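PDB 6M2D: mitochondrial ubiquitin ligase activator of NFKB 1, which works as a mitochondrial outer-membrane E3 ligase whose C-terminal RING domain, the part seen here, promotes ubiquitin transfer from an E2 conjugating enzyme to protein substrates. Local coordinates for residues C17-L20 with V25-C28; E30-L35 with Q46-V51; A6-L11 with K40-R45. All blocks are in the same frame, centred on the assembly; numbering follows the deposited sequence.

Contact 1 of 3, residues C17-L20 with V25-C28. With ZN (zinc ion), chain G.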
# COMPACT_ATOMS: atom_id res chain seq x y z
N CYS A 17 -3.13 -0.34 -4.20
CA CYS A 17 -3.88 0.23 -3.10
C CYS A 17 -3.53 1.70 -2.92
O CYS A 17 -2.38 2.12 -3.13
CB CYS A 17 -3.58 -0.50 -1.78
SG CYS A 17 -3.96 -2.25 -1.76
N VAL A 18 -4.52 2.49 -2.53
CA VAL A 18 -4.31 3.84 -1.99
C VAL A 18 -4.57 3.78 -0.50
O VAL A 18 -5.62 3.32 -0.06
CB VAL A 18 -5.22 4.88 -2.66
CG1 VAL A 18 -4.86 6.28 -2.16
CG2 VAL A 18 -5.13 4.80 -4.18
N PHE A 19 -3.61 4.27 0.29
CA PHE A 19 -3.75 4.31 1.73
C PHE A 19 -4.28 5.68 2.15
O PHE A 19 -3.78 6.71 1.69
CB PHE A 19 -2.40 4.03 2.42
CG PHE A 19 -1.94 2.59 2.31
CD1 PHE A 19 -2.84 1.57 2.06
CD2 PHE A 19 -0.60 2.27 2.45
CE1 PHE A 19 -2.42 0.26 1.96
CE2 PHE A 19 -0.17 0.96 2.34
CZ PHE A 19 -1.09 -0.05 2.10
N LEU A 20 -5.30 5.68 3.00
CA LEU A 20 -5.86 6.89 3.57
C LEU A 20 -5.51 6.93 5.06
O LEU A 20 -5.61 5.91 5.74
CB LEU A 20 -7.38 6.93 3.37
CG LEU A 20 -7.84 6.92 1.92
CD1 LEU A 20 -9.32 7.27 1.82
CD2 LEU A 20 -7.00 7.89 1.11
N VAL A 25 0.46 5.48 -2.57
CA VAL A 25 0.23 4.30 -3.39
C VAL A 25 1.53 3.51 -3.37
O VAL A 25 2.44 3.80 -4.15
CB VAL A 25 -0.17 4.66 -4.82
CG1 VAL A 25 -0.33 3.40 -5.67
CG2 VAL A 25 -1.44 5.49 -4.84
N CYS A 26 1.64 2.53 -2.48
CA CYS A 26 2.90 1.81 -2.38
C CYS A 26 2.76 0.30 -2.27
O CYS A 26 3.80 -0.38 -2.28
CB CYS A 26 3.72 2.29 -1.17
SG CYS A 26 2.83 2.16 0.40
N SER A 27 1.56 -0.26 -2.16
CA SER A 27 1.46 -1.66 -1.75
C SER A 27 0.43 -2.41 -2.60
O SER A 27 -0.53 -1.82 -3.10
CB SER A 27 1.09 -1.77 -0.26
OG SER A 27 0.65 -3.07 0.07
N CYS A 28 0.66 -3.71 -2.75
CA CYS A 28 -0.38 -4.59 -3.27
C CYS A 28 -1.34 -4.95 -2.15
O CYS A 28 -1.11 -4.65 -0.98
CB CYS A 28 0.23 -5.85 -3.87
SG CYS A 28 0.92 -7.00 -2.64
ZN ZN G . 3.17 -6.69 -1.98
O HOH W 1 -0.70 1.51 -1.14

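Contact 2 of 3, residues E30-L35 with Q46-V51. With ZN (zinc ion), chain G; SO4 (sulfate ion), chain I.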
# COMPACT_ATOMS: atom_id res chain seq x y z
N GLU A 30 -2.29 -7.99 -0.99
CA GLU A 30 -1.86 -9.06 -0.08
C GLU A 30 -0.93 -8.52 0.99
O GLU A 30 -1.04 -8.90 2.17
CB GLU A 30 -1.19 -10.18 -0.87
CG GLU A 30 -2.10 -11.37 -1.15
CD GLU A 30 -1.37 -12.51 -1.85
OE1 GLU A 30 -0.12 -12.56 -1.79
OE2 GLU A 30 -2.06 -13.36 -2.48
N CYS A 31 -0.03 -7.62 0.62
CA CYS A 31 0.91 -7.08 1.60
C CYS A 31 0.20 -6.21 2.62
O CYS A 31 0.56 -6.22 3.81
CB CYS A 31 2.01 -6.31 0.88
SG CYS A 31 3.25 -7.43 0.19
N TYR A 32 -0.82 -5.45 2.19
CA TYR A 32 -1.59 -4.67 3.14
C TYR A 32 -2.22 -5.57 4.20
O TYR A 32 -2.12 -5.30 5.40
CB TYR A 32 -2.69 -3.88 2.43
CG TYR A 32 -3.68 -3.39 3.46
CD1 TYR A 32 -3.33 -2.38 4.34
CD2 TYR A 32 -4.94 -3.98 3.58
CE1 TYR A 32 -4.21 -1.95 5.31
CE2 TYR A 32 -5.83 -3.54 4.55
CZ TYR A 32 -5.46 -2.53 5.41
OH TYR A 32 -6.33 -2.08 6.37
N ARG A 33 -2.88 -6.65 3.77
CA ARG A 33 -3.47 -7.58 4.71
C ARG A 33 -2.43 -8.16 5.65
O ARG A 33 -2.70 -8.38 6.84
CB ARG A 33 -4.19 -8.69 3.95
CG ARG A 33 -5.56 -8.30 3.42
CD ARG A 33 -6.33 -9.52 2.94
NE ARG A 33 -6.52 -9.49 1.49
CZ ARG A 33 -5.95 -10.35 0.64
NH1 ARG A 33 -5.16 -11.31 1.10
NH2 ARG A 33 -6.17 -10.23 -0.66
N ALA A 34 -1.22 -8.42 5.14
CA ALA A 34 -0.17 -9.03 5.94
C ALA A 34 0.52 -8.06 6.89
O ALA A 34 1.29 -8.51 7.74
CB ALA A 34 0.87 -9.68 5.03
N LEU A 35 0.25 -6.75 6.77
CA LEU A 35 0.96 -5.78 7.59
C LEU A 35 0.70 -6.06 9.07
O LEU A 35 -0.42 -6.41 9.45
CB LEU A 35 0.53 -4.35 7.25
CG LEU A 35 0.99 -3.71 5.93
CD1 LEU A 35 0.38 -2.32 5.77
CD2 LEU A 35 2.50 -3.61 5.88
N GLN A 46 2.50 6.49 8.78
CA GLN A 46 1.22 6.87 9.36
C GLN A 46 0.29 5.66 9.44
O GLN A 46 0.35 4.75 8.62
CB GLN A 46 0.54 7.94 8.52
CG GLN A 46 0.70 9.34 9.04
CD GLN A 46 0.03 10.34 8.12
OE1 GLN A 46 0.67 10.87 7.20
NE2 GLN A 46 -1.25 10.58 8.34
N ALA A 47 -0.58 5.69 10.44
CA ALA A 47 -1.63 4.68 10.53
C ALA A 47 -2.49 4.70 9.27
O ALA A 47 -2.82 5.76 8.73
CB ALA A 47 -2.49 4.93 11.76
N ILE A 48 -2.82 3.52 8.77
CA ILE A 48 -3.71 3.38 7.62
C ILE A 48 -5.13 3.24 8.17
O ILE A 48 -5.46 2.21 8.77
CB ILE A 48 -3.33 2.18 6.75
CG1 ILE A 48 -1.87 2.25 6.32
CG2 ILE A 48 -4.26 2.08 5.54
CD1 ILE A 48 -1.36 0.94 5.75
N THR A 49 -5.95 4.26 7.97
CA THR A 49 -7.33 4.19 8.44
C THR A 49 -8.24 3.47 7.44
O THR A 49 -9.25 2.88 7.83
CB THR A 49 -7.87 5.59 8.72
OG1 THR A 49 -7.54 6.45 7.63
CG2 THR A 49 -7.26 6.16 9.99
N ARG A 50 -7.90 3.51 6.16
CA ARG A 50 -8.76 2.92 5.14
C ARG A 50 -7.92 2.62 3.90
O ARG A 50 -6.98 3.35 3.58
CB ARG A 50 -9.91 3.87 4.80
CG ARG A 50 -10.80 3.39 3.69
CD ARG A 50 -12.28 3.61 4.00
NE ARG A 50 -13.06 3.16 2.86
CZ ARG A 50 -13.71 3.97 2.03
NH1 ARG A 50 -13.68 5.29 2.23
NH2 ARG A 50 -14.38 3.47 1.01
N VAL A 51 -8.27 1.54 3.20
CA VAL A 51 -7.65 1.18 1.93
C VAL A 51 -8.70 1.30 0.83
O VAL A 51 -9.82 0.80 0.98
CB VAL A 51 -7.05 -0.23 1.96
CG1 VAL A 51 -6.50 -0.59 0.60
CG2 VAL A 51 -5.95 -0.29 2.99
ZN ZN G . 3.17 -6.69 -1.98
S SO4 I . 0.44 8.56 13.01
O1 SO4 I . 1.70 8.68 12.27
O2 SO4 I . -0.61 8.07 12.11
O3 SO4 I . 0.60 7.61 14.11
O4 SO4 I . 0.07 9.87 13.52

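Contact 3 of 3, residues A6-L11 with K40-R45. With ZN (zinc ion), chain G; ZN (zinc ion), chain H; SO4 (sulfate ion), chain J.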
# COMPACT_ATOMS: atom_id res chain seq x y z
N ALA A 6 6.26 -1.48 -8.69
CA ALA A 6 6.24 -2.68 -7.87
C ALA A 6 5.89 -2.34 -6.42
O ALA A 6 6.35 -1.33 -5.89
CB ALA A 6 7.58 -3.41 -7.93
N CYS A 7 5.08 -3.19 -5.79
CA CYS A 7 4.79 -3.07 -4.37
C CYS A 7 6.08 -2.95 -3.56
O CYS A 7 7.00 -3.76 -3.72
CB CYS A 7 3.99 -4.29 -3.90
SG CYS A 7 3.79 -4.40 -2.10
N VAL A 8 6.16 -1.92 -2.71
CA VAL A 8 7.40 -1.64 -1.99
C VAL A 8 7.69 -2.63 -0.88
O VAL A 8 8.78 -2.60 -0.30
CB VAL A 8 7.42 -0.22 -1.37
CG1 VAL A 8 7.07 0.82 -2.41
CG2 VAL A 8 6.50 -0.16 -0.16
N VAL A 9 6.74 -3.52 -0.58
CA VAL A 9 6.88 -4.49 0.50
C VAL A 9 7.36 -5.84 -0.01
O VAL A 9 8.34 -6.39 0.49
CB VAL A 9 5.54 -4.61 1.26
CG1 VAL A 9 5.69 -5.55 2.46
CG2 VAL A 9 5.05 -3.22 1.69
N CYS A 10 6.66 -6.42 -0.99
CA CYS A 10 7.06 -7.71 -1.53
C CYS A 10 7.96 -7.59 -2.75
O CYS A 10 8.73 -8.52 -3.03
CB CYS A 10 5.83 -8.56 -1.88
SG CYS A 10 4.78 -7.93 -3.23
N LEU A 11 7.87 -6.49 -3.49
CA LEU A 11 8.54 -6.32 -4.78
C LEU A 11 8.13 -7.38 -5.80
O LEU A 11 8.87 -7.65 -6.75
CB LEU A 11 10.07 -6.34 -4.62
CG LEU A 11 10.75 -5.07 -4.16
CD1 LEU A 11 12.23 -5.35 -3.99
CD2 LEU A 11 10.53 -3.91 -5.13
N LYS A 40 0.57 0.38 9.48
CA LYS A 40 1.18 1.67 9.18
C LYS A 40 1.69 1.67 7.75
O LYS A 40 2.12 0.64 7.22
CB LYS A 40 2.33 1.99 10.15
CG LYS A 40 1.91 1.95 11.62
CD LYS A 40 2.95 2.55 12.55
CE LYS A 40 2.41 2.55 13.98
NZ LYS A 40 3.39 3.09 14.97
N CYS A 41 1.64 2.85 7.13
CA CYS A 41 2.06 2.98 5.74
C CYS A 41 3.55 2.70 5.61
O CYS A 41 4.36 3.28 6.35
CB CYS A 41 1.74 4.38 5.22
SG CYS A 41 2.43 4.73 3.58
N PRO A 42 3.96 1.81 4.69
CA PRO A 42 5.40 1.56 4.52
C PRO A 42 6.21 2.81 4.16
O PRO A 42 7.40 2.87 4.47
CB PRO A 42 5.45 0.52 3.40
CG PRO A 42 4.10 -0.18 3.49
CD PRO A 42 3.13 0.89 3.91
N ILE A 43 5.58 3.81 3.55
CA ILE A 43 6.32 4.99 3.09
C ILE A 43 6.49 6.00 4.22
O ILE A 43 7.60 6.45 4.50
CB ILE A 43 5.61 5.65 1.89
CG1 ILE A 43 5.51 4.68 0.72
CG2 ILE A 43 6.36 6.93 1.50
CD1 ILE A 43 6.83 4.16 0.27
N CYS A 44 5.39 6.39 4.85
CA CYS A 44 5.42 7.50 5.78
C CYS A 44 5.19 7.10 7.22
O CYS A 44 5.35 7.94 8.11
CB CYS A 44 4.38 8.56 5.35
SG CYS A 44 2.69 8.08 5.66
N ARG A 45 4.84 5.83 7.46
CA ARG A 45 4.60 5.22 8.78
C ARG A 45 3.35 5.74 9.47
O ARG A 45 3.15 5.45 10.66
CB ARG A 45 5.80 5.38 9.72
CG ARG A 45 7.13 4.91 9.17
CD ARG A 45 7.16 3.41 8.89
NE ARG A 45 7.01 2.60 10.10
CZ ARG A 45 6.59 1.34 10.10
NH1 ARG A 45 6.30 0.73 8.96
NH2 ARG A 45 6.47 0.68 11.24
ZN ZN G . 3.17 -6.69 -1.98
ZN ZN H . 1.89 6.97 3.65
S SO4 J . 6.94 1.78 14.78
O1 SO4 J . 8.06 2.00 13.85
O2 SO4 J . 5.70 1.58 14.02
O3 SO4 J . 7.19 0.59 15.58
O4 SO4 J . 6.81 2.96 15.64

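Contact 1 of 3, residues C17-L20 with V25-C28
Cys17 and Ser27 make the one direct backbone hydrogen bond here: Cys17 N reaches Ser27 O at 3.2 Å, a weak bond with only 128° at the hydrogen. Next to it, water 1 does much of the polar work, donating to Cys17 O (2.7 Å) and accepting from Cys26 N (2.9 Å). This water also sits over the centre of the Phe19 ring. Val25 CA adds a C-H contact to Cys17 O.

The apolar contacts flank this polar strip. Cys17 SG packs against the backbone at Cys28 C (3.8 Å). Val18 CG2 meets Val25 CG2 at 3.8 Å, with the two side chains crossing at a slant. On the Phe19 ring, CZ rests against Ser27 CB (3.6 Å), and CE2 comes to 3.8 Å from Cys26 SG, an oblique sulfur-aromatic contact.

With chi1 at 165°, Ser27 OG swings to the carbonyl side and bonds Cys28 O at 2.6 Å on an in-plane lone pair. Cys28 SG binds zinc together with Cys7, Cys10 and Cys31, while the residue also holds the N-cap of helix 29-34. Strand, cysteine-bearing loop and helix start belong to the small beta-beta-alpha core typical of a RING finger.

Contact 2 of 3, residues E30-L35 with Q46-V51
Tyr32 lays the face of its ring on Val51, and that methyl-on-ring contact carries this surface packing of helix 29-34 against strand 50-53 and the loop before it. The bond to CB heads toward the opposite segment, CG sits anti to the backbone N (chi1 165°), and the ring runs out under Val51 CG2. Tyr32 CG is 3.9 Å from Val51 CG2. Along one side of the ring, CD1 has Val51 CG2 and, farther off, Ile48 CD1. Tyr32 CE1 comes to 3.3 Å from Val51 CG2. From that same side of the ring plane, Ile48 CG2 meets Tyr32 CE1 obliquely at 4.0 Å. CD2 and CE2 meet the same valine methyl. At the far end, CZ is again close to it, and Tyr32 OH lies 3.8 Å from Val51 CG2. Every ring atom thus shares one methyl, 14° off the ring normal, a close CH-pi contact.

Next to the ring, Leu35 CD1 touches Ile48 CD1 at 3.7 Å, the side chains crossing nearly at right angles. Lys39 makes a cation-pi contact with Tyr32 and donates from NZ to the carbonyls of Tyr32, Arg33 and Leu35. Thr49 and Arg50 form a classic beta bulge facing Leu20. Cys31 SG binds zinc, and Ala47 N donates to O2 of a sulfate, probably from the crystallisation liquor (2.9 Å, 165°).

No hydrogen bond joins the two segments, so across them the contact is apolar, with one CH-pi contact. The charge of Lys39 would be expected to offset the partial negative charge of the helix's C-terminal carbonyls and to polarise the Tyr32 ring.

Contact 3 of 3, residues A6-L11 with K40-R45
Val8 and Val9 touch Pro42 where the two zinc knuckles of the RING cross-brace, the Cys7-to-Cys10 turn and the Cys41-to-Cys44 turn, come side by side. Val8 CG2 lies against Pro42 CB at 3.8 Å, Val9 CG2 against Pro42 CG at 3.7 Å, and Ile43 CD1 reaches Val8 CG1 more loosely. With CG1 beside the backbone N (chi1 -52°), Val8 puts CG2 between N and the carbonyl carbon, aimed at the proline. In related RING domains the corresponding apolar surface receives the E2, and these residues probably do so here.

The next shell is the metal. Cys7 and Cys10 bind one zinc with Cys28 and Cys31; Cys41 and Cys44 bind the other with Cys22 and His24. Both turns are built alike: Cys7 SG accepts Val9 N at 3.4 Å and Cys41 SG more weakly Ile43 N, while Leu11 N bonds Cys7 O and Arg45 N bonds Cys41 O.

Farther out, Arg45 directly follows the last zinc cysteine, consistent with the linchpin position of other RING ligases. Its guanidinium has Lys40 CB over one face and a sulfate, probably from the crystallisation liquor, at its edge: Arg45 NH2 (3.0 Å) and Lys40 NZ (2.9 Å) both donate to sulfate O2.

Overall arrangement
Contact 1 is buried near the centre of the chain; contacts 2 and 3 lie nearer the surface. The two zinc ions are about 15 Å apart, consistent with a cross-braced RING. Contacts 1 and 2 share the two-stranded sheet: Leu20 N bonds Arg50 O at 2.9 Å, and Phe19 CE2 packs on Ile48 CD1 at 3.6 Å. Contact 3 ties into contact 1 where Val8 N bonds Cys26 O (2.9 Å), and into contact 2 where Cys41 N probably bonds Gln46 O (2.7 Å). All three contribute cysteines to one zinc. Contact 3 alone also holds ligands of the second, Cys41 and Cys44, and its probable E2-facing side chains sit on turns fixed by both metals.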